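Local coordinates for polyhedrin (Simulium ubiquitum cypovirus, PDB 5A9A), which forms the crystalline matrix of cypovirus polyhedra, the microcrystalline occlusion bodies that probably embed and protect virus particles outside the insect host, at residues A[56-67]-A[167-177]. Residues are numbered along the deposited sequence; the frame is centred on the assembly and turned at random.
Sequences EFINGYFNWRDM and QNESLKFKFPS
F57 to F62 pair with L171 to P176 as neighbouring antiparallel strands, making a buried edge of the four-stranded sheet in which 57-62 is an outermost strand within the chain and 120-124 flanks 170-176 on its other side. Reciprocal backbone bonds join I58 with F175, G60 with F173 and F62 with L171. F173, whose CG stands between the backbone N and the carbonyl carbon (chi1 51°), lays its ring across the main chain of G60: G60 O lies 3.5 Å above the ring plane, and G60 CA makes a CH-pi contact 4.1 Å from the ring centroid. In this hydrogen-bonded glycine-aromatic pair the F173 ring takes up the space a side chain on G60 would need. On the sheet face that carries I58, F62, L171, F173 and F175, I58 CG2 touches F173 CE1 at 4.1 Å, while F173 CE2 meets the edge of the F62 ring, 3.8 Å from F62 CE1. I58 and F175 also pack on V36 of strand 34-41, so this face lies against the six-stranded sheet in a beta-sandwich-like core. N59, Y61, K172 and K174 point to the other face, where the second subunit approaches; there Q196 O of that subunit accepts a hydrogen bond from N59 ND2. Beyond the strand, an Asx motif at N63 begins a turn, and W64, its CG anti to the backbone N (chi1 -178°), swings its indole toward 167-169. W64 NE1 donates an almost straight bond (173°) to Q167 O, 2.8 Å away and practically in the indole plane. Q167 OE1 accepts from L99 N, in the UTP pocket.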
loop_
_atom_site.group_PDB
_atom_site.type_symbol
_atom_site.label_atom_id
_atom_site.label_comp_id
_atom_site.label_asym_id
_atom_site.label_seq_id
_atom_site.Cartn_x
_atom_site.Cartn_y
_atom_site.Cartn_z
ATOM N N GLU A 56 -13.711 -5.280 4.004
ATOM C CA GLU A 56 -13.773 -4.777 5.378
ATOM C C GLU A 56 -13.877 -3.249 5.425
ATOM O O GLU A 56 -14.787 -2.701 6.043
ATOM C CB GLU A 56 -12.563 -5.243 6.191
ATOM C CG GLU A 56 -12.155 -6.687 5.948
ATOM C CD GLU A 56 -13.309 -7.660 6.097
ATOM O OE1 GLU A 56 -14.280 -7.344 6.819
ATOM O OE2 GLU A 56 -13.244 -8.746 5.487
ATOM N N PHE A 57 -12.939 -2.565 4.782
ATOM C CA PHE A 57 -12.989 -1.105 4.703
ATOM C C PHE A 57 -12.145 -0.575 3.556
ATOM O O PHE A 57 -11.075 -1.105 3.266
ATOM C CB PHE A 57 -12.541 -0.462 6.024
ATOM C CG PHE A 57 -11.159 -0.852 6.459
ATOM C CD1 PHE A 57 -10.054 -0.126 6.042
ATOM C CD2 PHE A 57 -10.964 -1.935 7.301
ATOM C CE1 PHE A 57 -8.777 -0.483 6.447
ATOM C CE2 PHE A 57 -9.693 -2.295 7.712
ATOM C CZ PHE A 57 -8.598 -1.570 7.285
ATOM N N ILE A 58 -12.642 0.471 2.901
ATOM C CA ILE A 58 -11.879 1.163 1.872
ATOM C C ILE A 58 -11.350 2.475 2.419
ATOM O O ILE A 58 -12.094 3.446 2.556
ATOM C CB ILE A 58 -12.730 1.485 0.631
ATOM C CG1 ILE A 58 -13.235 0.200 -0.026
ATOM C CG2 ILE A 58 -11.911 2.295 -0.368
ATOM C CD1 ILE A 58 -14.264 0.443 -1.110
ATOM N N ASN A 59 -10.065 2.499 2.748
ATOM C CA ASN A 59 -9.395 3.752 3.040
ATOM C C ASN A 59 -8.220 3.929 2.094
ATOM O O ASN A 59 -7.839 3.004 1.374
ATOM C CB ASN A 59 -8.950 3.832 4.505
ATOM C CG ASN A 59 -7.908 2.796 4.863
ATOM O OD1 ASN A 59 -7.357 2.121 3.995
ATOM N ND2 ASN A 59 -7.623 2.673 6.156
ATOM N N GLY A 60 -7.657 5.128 2.087
ATOM C CA GLY A 60 -6.590 5.450 1.166
ATOM C C GLY A 60 -6.464 6.950 1.044
ATOM O O GLY A 60 -7.081 7.699 1.804
ATOM N N TYR A 61 -5.671 7.392 0.078
ATOM C CA TYR A 61 -5.407 8.809 -0.074
ATOM C C TYR A 61 -4.950 9.128 -1.483
ATOM O O TYR A 61 -4.584 8.242 -2.254
ATOM C CB TYR A 61 -4.303 9.233 0.892
ATOM C CG TYR A 61 -2.968 8.613 0.543
ATOM C CD1 TYR A 61 -2.662 7.318 0.935
ATOM C CD2 TYR A 61 -2.026 9.314 -0.194
ATOM C CE1 TYR A 61 -1.453 6.741 0.611
ATOM C CE2 TYR A 61 -0.810 8.747 -0.521
ATOM C CZ TYR A 61 -0.529 7.460 -0.116
ATOM O OH TYR A 61 0.679 6.886 -0.440
ATOM N N PHE A 62 -4.981 10.413 -1.802
ATOM C CA PHE A 62 -4.301 10.940 -2.966
ATOM C C PHE A 62 -3.396 12.047 -2.465
ATOM O O PHE A 62 -3.888 13.055 -1.962
ATOM C CB PHE A 62 -5.305 11.518 -3.965
ATOM C CG PHE A 62 -6.116 10.481 -4.685
ATOM C CD1 PHE A 62 -7.115 9.781 -4.028
ATOM C CD2 PHE A 62 -5.885 10.213 -6.022
ATOM C CE1 PHE A 62 -7.864 8.828 -4.692
ATOM C CE2 PHE A 62 -6.633 9.263 -6.693
ATOM C CZ PHE A 62 -7.621 8.567 -6.025
ATOM N N ASN A 63 -2.083 11.869 -2.569
ATOM C CA ASN A 63 -1.179 12.962 -2.233
ATOM C C ASN A 63 -1.315 14.003 -3.328
ATOM O O ASN A 63 -2.019 13.766 -4.309
ATOM C CB ASN A 63 0.268 12.484 -2.073
ATOM C CG ASN A 63 0.861 11.921 -3.358
ATOM O OD1 ASN A 63 0.500 12.327 -4.462
ATOM N ND2 ASN A 63 1.788 10.984 -3.210
ATOM N N TRP A 64 -0.665 15.152 -3.176
ATOM C CA TRP A 64 -0.875 16.237 -4.126
ATOM C C TRP A 64 -0.628 15.776 -5.561
ATOM O O TRP A 64 -1.434 16.036 -6.452
ATOM C CB TRP A 64 0.018 17.436 -3.811
ATOM C CG TRP A 64 -0.230 18.566 -4.751
ATOM C CD1 TRP A 64 -1.135 19.572 -4.597
ATOM C CD2 TRP A 64 0.411 18.791 -6.011
ATOM N NE1 TRP A 64 -1.095 20.414 -5.680
ATOM C CE2 TRP A 64 -0.153 19.957 -6.562
ATOM C CE3 TRP A 64 1.409 18.121 -6.724
ATOM C CZ2 TRP A 64 0.248 20.469 -7.793
ATOM C CZ3 TRP A 64 1.810 18.634 -7.946
ATOM C CH2 TRP A 64 1.231 19.798 -8.466
ATOM N N ARG A 65 0.489 15.088 -5.777
ATOM C CA ARG A 65 0.860 14.625 -7.109
ATOM C C ARG A 65 -0.192 13.679 -7.678
ATOM O O ARG A 65 -0.458 13.687 -8.879
ATOM C CB ARG A 65 2.214 13.916 -7.057
ATOM C CG ARG A 65 2.855 13.689 -8.417
ATOM C CD ARG A 65 3.333 14.998 -9.032
ATOM N NE ARG A 65 4.055 14.771 -10.283
ATOM C CZ ARG A 65 5.317 15.127 -10.510
ATOM N NH1 ARG A 65 6.021 15.763 -9.583
ATOM N NH2 ARG A 65 5.872 14.862 -11.686
ATOM N N ASP A 66 -0.789 12.867 -6.808
ATOM C CA ASP A 66 -1.794 11.893 -7.227
ATOM C C ASP A 66 -3.051 12.554 -7.781
ATOM O O ASP A 66 -3.879 11.890 -8.402
ATOM C CB ASP A 66 -2.181 10.994 -6.047
ATOM C CG ASP A 66 -1.043 10.085 -5.605
ATOM O OD1 ASP A 66 -0.213 9.718 -6.459
ATOM O OD2 ASP A 66 -0.981 9.737 -4.406
ATOM N N MET A 67 -3.195 13.857 -7.554
ATOM C CA MET A 67 -4.394 14.575 -7.972
ATOM C C MET A 67 -4.384 14.860 -9.469
ATOM O O MET A 67 -5.439 15.046 -10.076
ATOM C CB MET A 67 -4.515 15.903 -7.213
ATOM C CG MET A 67 -4.578 15.774 -5.692
ATOM S SD MET A 67 -6.143 15.128 -5.055
ATOM C CE MET A 67 -7.217 16.553 -5.242
ATOM N N GLN A 167 -5.446 24.823 -5.791
ATOM C CA GLN A 167 -4.689 23.712 -6.360
ATOM C C GLN A 167 -3.586 23.239 -5.417
ATOM O O GLN A 167 -2.544 22.763 -5.862
ATOM C CB GLN A 167 -4.096 24.091 -7.721
ATOM C CG GLN A 167 -5.130 24.482 -8.764
ATOM C CD GLN A 167 -4.572 24.435 -10.172
ATOM O OE1 GLN A 167 -3.369 24.597 -10.381
ATOM N NE2 GLN A 167 -5.444 24.195 -11.147
ATOM N N ASN A 168 -3.827 23.362 -4.116
ATOM C CA ASN A 168 -2.865 22.912 -3.114
ATOM C C ASN A 168 -3.385 21.731 -2.303
ATOM O O ASN A 168 -2.707 21.244 -1.400
ATOM C CB ASN A 168 -2.530 24.049 -2.150
ATOM C CG ASN A 168 -3.680 24.372 -1.211
ATOM O OD1 ASN A 168 -4.824 24.532 -1.642
ATOM N ND2 ASN A 168 -3.384 24.450 0.082
ATOM N N GLU A 169 -4.588 21.271 -2.620
ATOM C CA GLU A 169 -5.258 20.279 -1.788
ATOM C C GLU A 169 -5.082 18.842 -2.265
ATOM O O GLU A 169 -4.842 18.580 -3.443
ATOM C CB GLU A 169 -6.744 20.616 -1.675
ATOM C CG GLU A 169 -6.994 21.933 -0.965
ATOM C CD GLU A 169 -8.452 22.343 -0.974
ATOM O OE1 GLU A 169 -9.054 22.381 -2.068
ATOM O OE2 GLU A 169 -8.994 22.626 0.115
ATOM N N SER A 170 -5.205 17.921 -1.316
ATOM C CA SER A 170 -5.121 16.494 -1.582
ATOM C C SER A 170 -6.296 15.814 -0.883
ATOM O O SER A 170 -7.246 16.486 -0.484
ATOM C CB SER A 170 -3.778 15.941 -1.098
ATOM O OG SER A 170 -3.582 16.192 0.282
ATOM N N LEU A 171 -6.243 14.495 -0.726
ATOM C CA LEU A 171 -7.415 13.757 -0.261
ATOM C C LEU A 171 -7.066 12.549 0.604
ATOM O O LEU A 171 -6.136 11.802 0.302
ATOM C CB LEU A 171 -8.241 13.304 -1.469
ATOM C CG LEU A 171 -9.621 12.706 -1.185
ATOM C CD1 LEU A 171 -10.596 13.792 -0.759
ATOM C CD2 LEU A 171 -10.143 11.973 -2.410
ATOM N N LYS A 172 -7.826 12.369 1.681
ATOM C CA LYS A 172 -7.714 11.189 2.535
ATOM C C LYS A 172 -9.124 10.722 2.879
ATOM O O LYS A 172 -10.000 11.544 3.145
ATOM C CB LYS A 172 -6.928 11.513 3.811
ATOM C CG LYS A 172 -6.442 10.283 4.575
ATOM C CD LYS A 172 -5.484 10.651 5.711
ATOM C CE LYS A 172 -6.220 11.257 6.900
ATOM N NZ LYS A 172 -5.307 11.542 8.049
ATOM N N PHE A 173 -9.356 9.412 2.865
ATOM C CA PHE A 173 -10.712 8.896 3.063
ATOM C C PHE A 173 -10.774 7.545 3.767
ATOM O O PHE A 173 -9.807 6.780 3.769
ATOM C CB PHE A 173 -11.436 8.790 1.718
ATOM C CG PHE A 173 -10.661 8.047 0.670
ATOM C CD1 PHE A 173 -10.774 6.673 0.549
ATOM C CD2 PHE A 173 -9.821 8.726 -0.197
ATOM C CE1 PHE A 173 -10.057 5.985 -0.414
ATOM C CE2 PHE A 173 -9.103 8.048 -1.165
ATOM C CZ PHE A 173 -9.224 6.672 -1.274
ATOM N N LYS A 174 -11.936 7.262 4.350
ATOM C CA LYS A 174 -12.187 6.005 5.044
ATOM C C LYS A 174 -13.657 5.621 4.902
ATOM O O LYS A 174 -14.539 6.379 5.298
ATOM C CB LYS A 174 -11.835 6.133 6.529
ATOM C CG LYS A 174 -11.917 4.820 7.294
ATOM C CD LYS A 174 -12.691 4.965 8.597
ATOM C CE LYS A 174 -11.970 5.854 9.597
ATOM N NZ LYS A 174 -12.469 5.616 10.982
ATOM N N PHE A 175 -13.913 4.448 4.330
ATOM C CA PHE A 175 -15.273 3.930 4.206
ATOM C C PHE A 175 -15.343 2.524 4.792
ATOM O O PHE A 175 -15.057 1.553 4.099
ATOM C CB PHE A 175 -15.707 3.902 2.737
ATOM C CG PHE A 175 -15.646 5.241 2.060
ATOM C CD1 PHE A 175 -16.714 6.121 2.133
ATOM C CD2 PHE A 175 -14.522 5.619 1.346
ATOM C CE1 PHE A 175 -16.655 7.359 1.512
ATOM C CE2 PHE A 175 -14.461 6.851 0.721
ATOM C CZ PHE A 175 -15.529 7.720 0.804
ATOM N N PRO A 176 -15.723 2.413 6.074
ATOM C CA PRO A 176 -15.702 1.129 6.781
ATOM C C PRO A 176 -17.031 0.377 6.732
ATOM O O PRO A 176 -18.094 0.994 6.675
ATOM C CB PRO A 176 -15.380 1.548 8.215
ATOM C CG PRO A 176 -16.052 2.883 8.355
ATOM C CD PRO A 176 -16.062 3.525 6.978
ATOM N N SER A 177 -16.957 -0.951 6.760
ATOM C CA SER A 177 -18.150 -1.794 6.730
ATOM C C SER A 177 -18.953 -1.668 8.019
ATOM O O SER A 177 -18.399 -1.373 9.080
ATOM C CB SER A 177 -17.763 -3.266 6.550
ATOM O OG SER A 177 -16.797 -3.443 5.530
#